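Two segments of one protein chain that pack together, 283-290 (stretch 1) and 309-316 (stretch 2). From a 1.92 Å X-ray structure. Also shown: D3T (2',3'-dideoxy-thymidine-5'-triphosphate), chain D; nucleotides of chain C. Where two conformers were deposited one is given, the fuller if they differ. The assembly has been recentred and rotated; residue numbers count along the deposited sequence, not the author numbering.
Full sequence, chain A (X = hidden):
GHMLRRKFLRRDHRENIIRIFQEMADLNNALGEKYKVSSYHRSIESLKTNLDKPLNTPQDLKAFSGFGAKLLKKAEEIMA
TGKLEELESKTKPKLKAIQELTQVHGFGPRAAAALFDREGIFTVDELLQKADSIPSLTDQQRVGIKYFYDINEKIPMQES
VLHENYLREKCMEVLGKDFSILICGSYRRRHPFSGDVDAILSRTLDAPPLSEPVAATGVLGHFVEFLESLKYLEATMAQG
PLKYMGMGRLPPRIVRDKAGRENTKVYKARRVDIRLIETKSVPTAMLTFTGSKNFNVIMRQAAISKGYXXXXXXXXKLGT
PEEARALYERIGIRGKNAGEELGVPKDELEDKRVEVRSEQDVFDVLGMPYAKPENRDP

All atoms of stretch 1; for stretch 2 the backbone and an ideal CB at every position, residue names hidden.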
ATOM      1  N   PRO A 283     -12.581   5.956   6.498  1.00 19.57           N
ATOM      2  CA  PRO A 283     -13.472   5.782   5.334  1.00 17.00           C
ATOM      3  C   PRO A 283     -12.821   6.194   4.007  1.00 16.35           C
ATOM      4  O   PRO A 283     -12.993   5.507   2.989  1.00 18.23           O
ATOM      5  CB  PRO A 283     -14.666   6.705   5.659  1.00 20.21           C
ATOM      6  CG  PRO A 283     -14.672   6.770   7.187  1.00 22.90           C
ATOM      7  CD  PRO A 283     -13.199   6.779   7.556  1.00 19.12           C
ATOM      8  N   THR A 284     -12.099   7.313   3.999  1.00 16.63           N
ATOM      9  CA  THR A 284     -11.422   7.735   2.777  1.00 15.84           C
ATOM     10  C   THR A 284     -10.213   6.836   2.441  1.00 19.47           C
ATOM     11  O   THR A 284      -9.862   6.678   1.278  1.00 16.84           O
ATOM     12  CB  THR A 284     -10.991   9.222   2.842  1.00 18.94           C
ATOM     13  OG1 THR A 284     -10.447   9.500   4.135  1.00 16.81           O
ATOM     14  CG2 THR A 284     -12.202  10.148   2.610  1.00 19.19           C
ATOM     15  N   ALA A 285      -9.574   6.256   3.455  1.00 15.97           N
ATOM     16  CA  ALA A 285      -8.474   5.318   3.198  1.00 16.48           C
ATOM     17  C   ALA A 285      -9.009   3.991   2.640  1.00 16.16           C
ATOM     18  O   ALA A 285      -8.371   3.360   1.793  1.00 16.26           O
ATOM     19  CB  ALA A 285      -7.635   5.079   4.483  1.00 14.15           C
ATOM     20  N   MET A 286     -10.175   3.554   3.115  1.00 14.73           N
ATOM     21  CA  MET A 286     -10.794   2.364   2.536  0.60 19.11           C
ATOM     22  C   MET A 286     -11.058   2.575   1.045  1.00 19.58           C
ATOM     23  O   MET A 286     -10.812   1.678   0.231  1.00 18.58           O
ATOM     24  CB  MET A 286     -12.078   1.987   3.280  0.60 18.59           C
ATOM     25  CG  MET A 286     -11.817   1.372   4.644  0.60 19.60           C
ATOM     26  SD  MET A 286     -13.321   1.106   5.589  0.60 33.69           S
ATOM     27  CE  MET A 286     -14.140  -0.109   4.559  0.60 42.89           C
ATOM     28  N   LEU A 287     -11.532   3.765   0.676  1.00 18.88           N
ATOM     29  CA  LEU A 287     -11.740   4.066  -0.745  1.00 19.39           C
ATOM     30  C   LEU A 287     -10.428   4.012  -1.521  1.00 20.08           C
ATOM     31  O   LEU A 287     -10.336   3.368  -2.568  1.00 18.64           O
ATOM     32  CB  LEU A 287     -12.358   5.454  -0.941  1.00 23.45           C
ATOM     33  CG  LEU A 287     -13.872   5.606  -0.897  1.00 24.67           C
ATOM     34  CD1 LEU A 287     -14.231   7.096  -0.824  1.00 25.99           C
ATOM     35  CD2 LEU A 287     -14.520   4.928  -2.122  1.00 21.86           C
ATOM     36  N   THR A 288      -9.418   4.713  -1.015  1.00 17.29           N
ATOM     37  CA  THR A 288      -8.136   4.809  -1.715  1.00 18.13           C
ATOM     38  C   THR A 288      -7.478   3.446  -1.878  1.00 17.05           C
ATOM     39  O   THR A 288      -7.036   3.080  -2.979  1.00 19.42           O
ATOM     40  CB  THR A 288      -7.144   5.751  -0.973  1.00 19.12           C
ATOM     41  OG1 THR A 288      -7.610   7.103  -1.054  1.00 17.97           O
ATOM     42  CG2 THR A 288      -5.751   5.662  -1.594  1.00 18.78           C
ATOM     43  N   PHE A 289      -7.385   2.689  -0.787  1.00 16.68           N
ATOM     44  CA  PHE A 289      -6.601   1.453  -0.851  1.00 16.12           C
ATOM     45  C   PHE A 289      -7.365   0.269  -1.440  1.00 19.36           C
ATOM     46  O   PHE A 289      -6.777  -0.751  -1.756  1.00 15.83           O
ATOM     47  CB  PHE A 289      -5.915   1.144   0.487  1.00 16.14           C
ATOM     48  CG  PHE A 289      -4.979   2.239   0.917  1.00 17.18           C
ATOM     49  CD1 PHE A 289      -3.888   2.571   0.126  1.00 19.91           C
ATOM     50  CD2 PHE A 289      -5.211   2.964   2.074  1.00 21.95           C
ATOM     51  CE1 PHE A 289      -3.023   3.598   0.491  1.00 24.88           C
ATOM     52  CE2 PHE A 289      -4.352   3.996   2.446  1.00 20.59           C
ATOM     53  CZ  PHE A 289      -3.261   4.308   1.652  1.00 20.98           C
ATOM     54  N   THR A 290      -8.672   0.433  -1.616  1.00 15.18           N
ATOM     55  CA  THR A 290      -9.472  -0.534  -2.370  1.00 16.01           C
ATOM     56  C   THR A 290      -9.343  -0.311  -3.889  1.00 21.29           C
ATOM     57  O   THR A 290      -9.278  -1.266  -4.656  1.00 20.82           O
ATOM     58  CB  THR A 290     -10.969  -0.516  -1.920  1.00 16.10           C
ATOM     59  OG1 THR A 290     -11.049  -0.882  -0.533  1.00 21.02           O
ATOM     60  CG2 THR A 290     -11.814  -1.522  -2.743  1.00 16.57           C
ATOM     61  N   UNK A 309     -10.605  18.457  -2.770  1.00 21.39           N
ATOM     62  CA  UNK A 309      -9.430  17.582  -2.791  1.00 24.93           C
ATOM     63  C   UNK A 309      -9.806  16.266  -2.100  1.00 20.89           C
ATOM     64  O   UNK A 309     -10.273  16.279  -0.959  1.00 19.63           O
ATOM     65  CB  UNK A 309      -8.231  18.243  -2.107  1.00 24.93           C
ATOM     66  N   UNK A 310      -9.620  15.147  -2.796  1.00 19.57           N
ATOM     67  CA  UNK A 310      -9.831  13.813  -2.216  1.00 17.00           C
ATOM     68  C   UNK A 310      -8.510  13.029  -2.155  1.00 18.28           C
ATOM     69  O   UNK A 310      -7.805  12.890  -3.169  1.00 18.50           O
ATOM     70  CB  UNK A 310     -10.867  13.037  -3.031  1.00 17.00           C
ATOM     71  N   UNK A 311      -8.173  12.529  -0.968  1.00 17.46           N
ATOM     72  CA  UNK A 311      -7.042  11.610  -0.797  1.00 22.02           C
ATOM     73  C   UNK A 311      -7.373  10.587   0.298  1.00 18.84           C
ATOM     74  O   UNK A 311      -8.528  10.494   0.726  1.00 16.27           O
ATOM     75  CB  UNK A 311      -5.766  12.378  -0.448  1.00 22.02           C
ATOM     76  N   UNK A 312      -6.389   9.807   0.746  1.00 16.05           N
ATOM     77  CA  UNK A 312      -6.686   8.791   1.762  1.00 18.38           C
ATOM     78  C   UNK A 312      -7.029   9.398   3.116  1.00 19.81           C
ATOM     79  O   UNK A 312      -7.676   8.747   3.946  1.00 15.52           O
ATOM     80  CB  UNK A 312      -5.495   7.844   1.917  1.00 18.38           C
ATOM     81  N   UNK A 313      -6.601  10.640   3.332  1.00 18.68           N
ATOM     82  CA  UNK A 313      -6.747  11.282   4.636  1.00 15.94           C
ATOM     83  C   UNK A 313      -8.085  11.988   4.827  1.00 16.45           C
ATOM     84  O   UNK A 313      -8.532  12.181   5.966  1.00 19.00           O
ATOM     85  CB  UNK A 313      -5.614  12.290   4.838  1.00 15.94           C
ATOM     86  N   UNK A 314      -8.734  12.370   3.728  1.00 18.73           N
ATOM     87  CA  UNK A 314     -10.036  13.017   3.866  1.00 17.60           C
ATOM     88  C   UNK A 314     -10.604  13.587   2.580  1.00 16.68           C
ATOM     89  O   UNK A 314      -9.988  13.473   1.516  1.00 15.87           O
ATOM     90  CB  UNK A 314      -9.934  14.142   4.898  1.00 17.60           C
ATOM     91  N   UNK A 315     -11.796  14.170   2.691  1.00 17.37           N
ATOM     92  CA  UNK A 315     -12.429  14.921   1.606  1.00 17.79           C
ATOM     93  C   UNK A 315     -12.422  16.379   2.044  1.00 18.63           C
ATOM     94  O   UNK A 315     -13.002  16.706   3.084  1.00 19.52           O
ATOM     95  CB  UNK A 315     -13.845  14.424   1.307  1.00 17.79           C
ATOM     96  N   UNK A 316     -11.759  17.253   1.276  1.00 18.49           N
ATOM     97  CA  UNK A 316     -11.526  18.637   1.719  1.00 16.43           C
ATOM     98  C   UNK A 316     -12.131  19.640   0.730  1.00 18.88           C
ATOM     99  O   UNK A 316     -11.866  19.568  -0.465  1.00 21.40           O
ATOM    100  CB  UNK A 316     -10.027  18.900   1.879  1.00 16.43           C
TER
HETATM  101  PA  D3T D 401      -2.328  -2.356  -6.143  1.00 23.55           P
HETATM  102  O1A D3T D 401      -1.902  -3.267  -5.043  1.00 18.46           O
HETATM  103  O2A D3T D 401      -1.196  -1.812  -6.969  1.00 19.67           O
HETATM  104  O5' D3T D 401      -2.509  -0.922  -5.095  1.00 27.45           O
HETATM  105  C5' D3T D 401      -3.440  -1.039  -4.143  1.00 25.03           C
HETATM  106  C4' D3T D 401      -4.401   0.215  -4.109  1.00 20.59           C
HETATM  107  O4' D3T D 401      -3.648   1.431  -4.167  1.00 19.83           O
HETATM  108  C1' D3T D 401      -4.335   2.376  -4.916  1.00 19.83           C
HETATM  109  N1  D3T D 401      -3.446   2.908  -5.993  1.00 20.55           N
HETATM  110  C6  D3T D 401      -2.633   2.035  -6.694  1.00 22.42           C
HETATM  111  C2  D3T D 401      -3.479   4.319  -6.329  1.00 20.17           C
HETATM  112  O2  D3T D 401      -4.192   5.089  -5.733  1.00 21.30           O
HETATM  113  N3  D3T D 401      -2.634   4.752  -7.384  1.00 23.70           N
HETATM  114  C4  D3T D 401      -1.877   3.857  -8.004  1.00 24.68           C
HETATM  115  O4  D3T D 401      -1.086   4.304  -9.000  1.00 21.66           O
HETATM  116  C5  D3T D 401      -1.808   2.460  -7.720  1.00 23.30           C
HETATM  117  C5M D3T D 401      -0.914   1.584  -8.504  1.00 27.94           C
HETATM  118  C2' D3T D 401      -5.574   1.716  -5.565  1.00 24.15           C
HETATM  119  C3' D3T D 401      -5.308   0.239  -5.361  1.00 21.97           C
HETATM  120  O3A D3T D 401      -3.761  -2.349  -6.727  1.00 30.73           O
HETATM  121  PB  D3T D 401      -4.775  -3.767  -6.696  1.00 22.77           P
HETATM  122  O1B D3T D 401      -4.762  -4.065  -5.235  1.00 17.64           O
HETATM  123  O2B D3T D 401      -5.993  -3.046  -7.197  1.00 23.22           O
HETATM  124  O3B D3T D 401      -4.342  -4.930  -7.599  1.00 30.07           O
HETATM  125  PG  D3T D 401      -3.280  -6.250  -7.415  1.00 23.74           P
HETATM  126  O1G D3T D 401      -2.672  -6.150  -6.049  1.00 19.10           O
HETATM  127  O2G D3T D 401      -2.272  -6.020  -8.531  1.00 25.69           O
HETATM  128  O3G D3T D 401      -4.173  -7.463  -7.563  1.00 20.20           O
ATOM    129  P    DA C   3      -1.936  14.556  -1.653  1.00 22.92           P
ATOM    130  OP1  DA C   3      -2.549  15.017  -0.384  1.00 22.40           O
ATOM    131  OP2  DA C   3      -1.027  15.445  -2.414  1.00 24.00           O
ATOM    132  O5'  DA C   3      -1.112  13.221  -1.374  1.00 22.26           O
ATOM    133  C5'  DA C   3      -1.741  12.116  -0.729  1.00 22.84           C
ATOM    134  C4'  DA C   3      -0.720  11.008  -0.558  1.00 23.95           C
ATOM    135  O4'  DA C   3      -0.418  10.427  -1.851  1.00 24.87           O
ATOM    136  C3'  DA C   3       0.602  11.485   0.038  1.00 25.46           C
ATOM    137  O3'  DA C   3       0.764  10.796   1.258  1.00 22.30           O
ATOM    138  C2'  DA C   3       1.654  11.036  -0.974  1.00 30.77           C
ATOM    139  C1'  DA C   3       0.927  10.018  -1.850  1.00 31.95           C
ATOM    140  N9   DA C   3       1.448  10.036  -3.216  1.00 25.84           N
ATOM    141  C8   DA C   3       1.387  11.083  -4.094  1.00 24.46           C
ATOM    142  N7   DA C   3       1.955  10.834  -5.254  1.00 24.79           N
ATOM    143  C5   DA C   3       2.429   9.538  -5.124  1.00 22.35           C
ATOM    144  C6   DA C   3       3.138   8.700  -6.005  1.00 26.74           C
ATOM    145  N6   DA C   3       3.497   9.072  -7.248  1.00 25.94           N
ATOM    146  N1   DA C   3       3.468   7.467  -5.557  1.00 30.36           N
ATOM    147  C2   DA C   3       3.112   7.107  -4.313  1.00 23.94           C
ATOM    148  N3   DA C   3       2.453   7.813  -3.395  1.00 21.18           N
ATOM    149  C4   DA C   3       2.131   9.032  -3.867  1.00 22.03           C
ATOM    150  P    DT C   2      -5.592  15.952  -7.202  1.00 24.35           P
ATOM    151  OP1  DT C   2      -6.701  16.561  -6.435  1.00 26.63           O
ATOM    152  OP2  DT C   2      -4.701  16.797  -8.032  1.00 23.01           O
ATOM    153  O5'  DT C   2      -4.655  15.137  -6.202  1.00 25.84           O
ATOM    154  C5'  DT C   2      -5.270  14.262  -5.258  1.00 23.61           C
ATOM    155  C4'  DT C   2      -4.206  13.384  -4.628  1.00 24.94           C
ATOM    156  O4'  DT C   2      -3.697  12.444  -5.611  1.00 24.28           O
ATOM    157  C3'  DT C   2      -2.989  14.124  -4.054  1.00 25.02           C
ATOM    158  O3'  DT C   2      -3.125  14.069  -2.625  1.00 19.99           O
ATOM    159  C2'  DT C   2      -1.795  13.319  -4.573  1.00 21.47           C
ATOM    160  C1'  DT C   2      -2.441  12.040  -5.118  1.00 24.32           C
ATOM    161  N1   DT C   2      -1.633  11.332  -6.171  1.00 23.31           N
ATOM    162  C2   DT C   2      -1.333   9.994  -5.985  1.00 23.96           C
ATOM    163  O2   DT C   2      -1.689   9.337  -5.023  1.00 25.03           O
ATOM    164  N3   DT C   2      -0.588   9.425  -6.975  1.00 20.28           N
ATOM    165  C4   DT C   2      -0.121  10.038  -8.117  1.00 26.85           C
ATOM    166  O4   DT C   2       0.548   9.412  -8.936  1.00 26.23           O
ATOM    167  C5   DT C   2      -0.467  11.431  -8.265  1.00 25.46           C
ATOM    168  C7   DT C   2       0.001  12.196  -9.479  1.00 25.66           C
ATOM    169  C6   DT C   2      -1.194  12.010  -7.297  1.00 25.60           C

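Position 309 has extended backbone angles (-111/125), and its ideal CB has nothing of stretch 1 within 5.5 Å. Its N and O pair with O and N of position 316, each at 2.9 Å, as in a hairpin. Stretch 1 sets no preference here. The residue is Leu309; its CD1 lies 3.5 Å from OP1 of DT2 in chain C.

Position 310 is also extended (-115/127). CA-to-CB points sideways to the helix, and the ideal CB touches nothing there. A long side chain could still reach the methyl of Thr284 or the side chain of Leu287, so Leu, Ile or Met would suit. The residue is Leu310. Its end comes nearer than its CB, with CD1 4.1 Å from Thr284 CG2.

Position 311 points away from the helix, toward the nucleotides of chain C. A phosphate nearby favours a donor such as Asn, Gln, Ser, Lys or Arg. The residue is Asn311. Its ND2 donates to OP1 of DA3 at 2.9 Å. Its OD1 accepts from N of position 313 at 2.8 Å and N of position 314 at 3.1 Å, bracing the turn. One water donates to Asn311 O and Thr284 O, both at 2.8 Å, and accepts from Thr288 OG1 at 3.1 Å.

Position 312 comes closest to the helix, its CA 4.2 Å from Ala285 CA. The ideal CB sits 3.7 Å from Thr288 OG1 and 4.0 Å from Phe289 CE2. Ala or Ser would fit, as would a longer chain that turns out past the Phe289 ring. The residue is Glu312. Its OE2 lies 3.6 Å from C4' of DA3 in chain C. Its backbone O lies 2.9 Å from Thr284 OG1, a possible hydrogen bond although that proton has another acceptor within reach.

Position 313 points away from stretch 1, so the helix imposes little. Many residues would suit, including large ones, since there is space on the nucleotide side. The residue is Tyr313; O3' of DA3 lies at its ring edge, 3.8 Å from OH.

Position 314 has phi/psi of 172/179, an extended conformation that is easiest for glycine. The ideal CB would point away from the helix. The residue is Gly314, and its O accepts from Asn311 N at 3.2 Å.

Position 315 is extended and sideways, its ideal CB 4.8 Å from Thr284 CG2. An aliphatic residue fits beside that methyl. It is Leu315.

Position 316 is out of reach of the helix, so stretch 1 leaves the choice open. It is Phe316.

Stretch 2 (309-316) LLNEYGLF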
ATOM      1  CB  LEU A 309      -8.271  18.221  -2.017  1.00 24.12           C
ATOM      2  CG  LEU A 309      -7.097  17.283  -1.687  1.00 25.47           C
ATOM      3  CD1 LEU A 309      -6.293  16.998  -2.939  1.00 25.79           C
ATOM      4  CD2 LEU A 309      -6.199  17.878  -0.585  1.00 28.43           C
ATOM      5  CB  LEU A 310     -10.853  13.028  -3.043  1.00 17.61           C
ATOM      6  CG  LEU A 310     -11.174  11.603  -2.565  1.00 18.93           C
ATOM      7  CD1 LEU A 310     -11.817  11.647  -1.172  1.00 18.46           C
ATOM      8  CD2 LEU A 310     -12.086  10.864  -3.557  1.00 22.50           C
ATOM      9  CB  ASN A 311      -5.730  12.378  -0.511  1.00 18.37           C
ATOM     10  CG  ASN A 311      -5.815  13.241   0.737  1.00 19.26           C
ATOM     11  OD1 ASN A 311      -6.537  12.909   1.675  1.00 17.52           O
ATOM     12  ND2 ASN A 311      -5.082  14.363   0.751  1.00 21.30           N
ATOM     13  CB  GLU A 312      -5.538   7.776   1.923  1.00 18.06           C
ATOM     14  CG  GLU A 312      -4.172   8.391   2.267  1.00 17.83           C
ATOM     15  CD  GLU A 312      -3.306   8.615   1.031  1.00 24.99           C
ATOM     16  OE1 GLU A 312      -3.783   9.234   0.049  1.00 22.09           O
ATOM     17  OE2 GLU A 312      -2.142   8.156   1.040  1.00 23.34           O
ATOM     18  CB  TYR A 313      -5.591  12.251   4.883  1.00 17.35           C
ATOM     19  CG  TYR A 313      -4.243  11.578   4.794  1.00 17.46           C
ATOM     20  CD1 TYR A 313      -3.903  10.559   5.676  1.00 16.62           C
ATOM     21  CD2 TYR A 313      -3.309  11.954   3.829  1.00 18.40           C
ATOM     22  CE1 TYR A 313      -2.666   9.922   5.595  1.00 14.73           C
ATOM     23  CE2 TYR A 313      -2.070  11.325   3.748  1.00 20.01           C
ATOM     24  CZ  TYR A 313      -1.756  10.314   4.643  1.00 18.57           C
ATOM     25  OH  TYR A 313      -0.527   9.676   4.599  1.00 18.80           O
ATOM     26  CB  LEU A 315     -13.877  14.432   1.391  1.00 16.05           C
ATOM     27  CG  LEU A 315     -14.757  15.171   0.368  1.00 22.61           C
ATOM     28  CD1 LEU A 315     -14.202  15.020  -1.066  1.00 18.99           C
ATOM     29  CD2 LEU A 315     -16.207  14.689   0.432  1.00 23.92           C
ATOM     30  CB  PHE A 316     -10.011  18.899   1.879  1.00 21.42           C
ATOM     31  CG  PHE A 316      -9.325  17.926   2.803  1.00 21.80           C
ATOM     32  CD1 PHE A 316      -9.322  18.140   4.175  1.00 18.99           C
ATOM     33  CD2 PHE A 316      -8.709  16.783   2.297  1.00 21.61           C
ATOM     34  CE1 PHE A 316      -8.706  17.227   5.036  1.00 18.57           C
ATOM     35  CE2 PHE A 316      -8.089  15.866   3.142  1.00 18.12           C
ATOM     36  CZ  PHE A 316      -8.085  16.086   4.516  1.00 19.63           C
TER
HETATM   37  O   HOH W   1     -10.226   8.662  -0.634  1.00 20.23           O
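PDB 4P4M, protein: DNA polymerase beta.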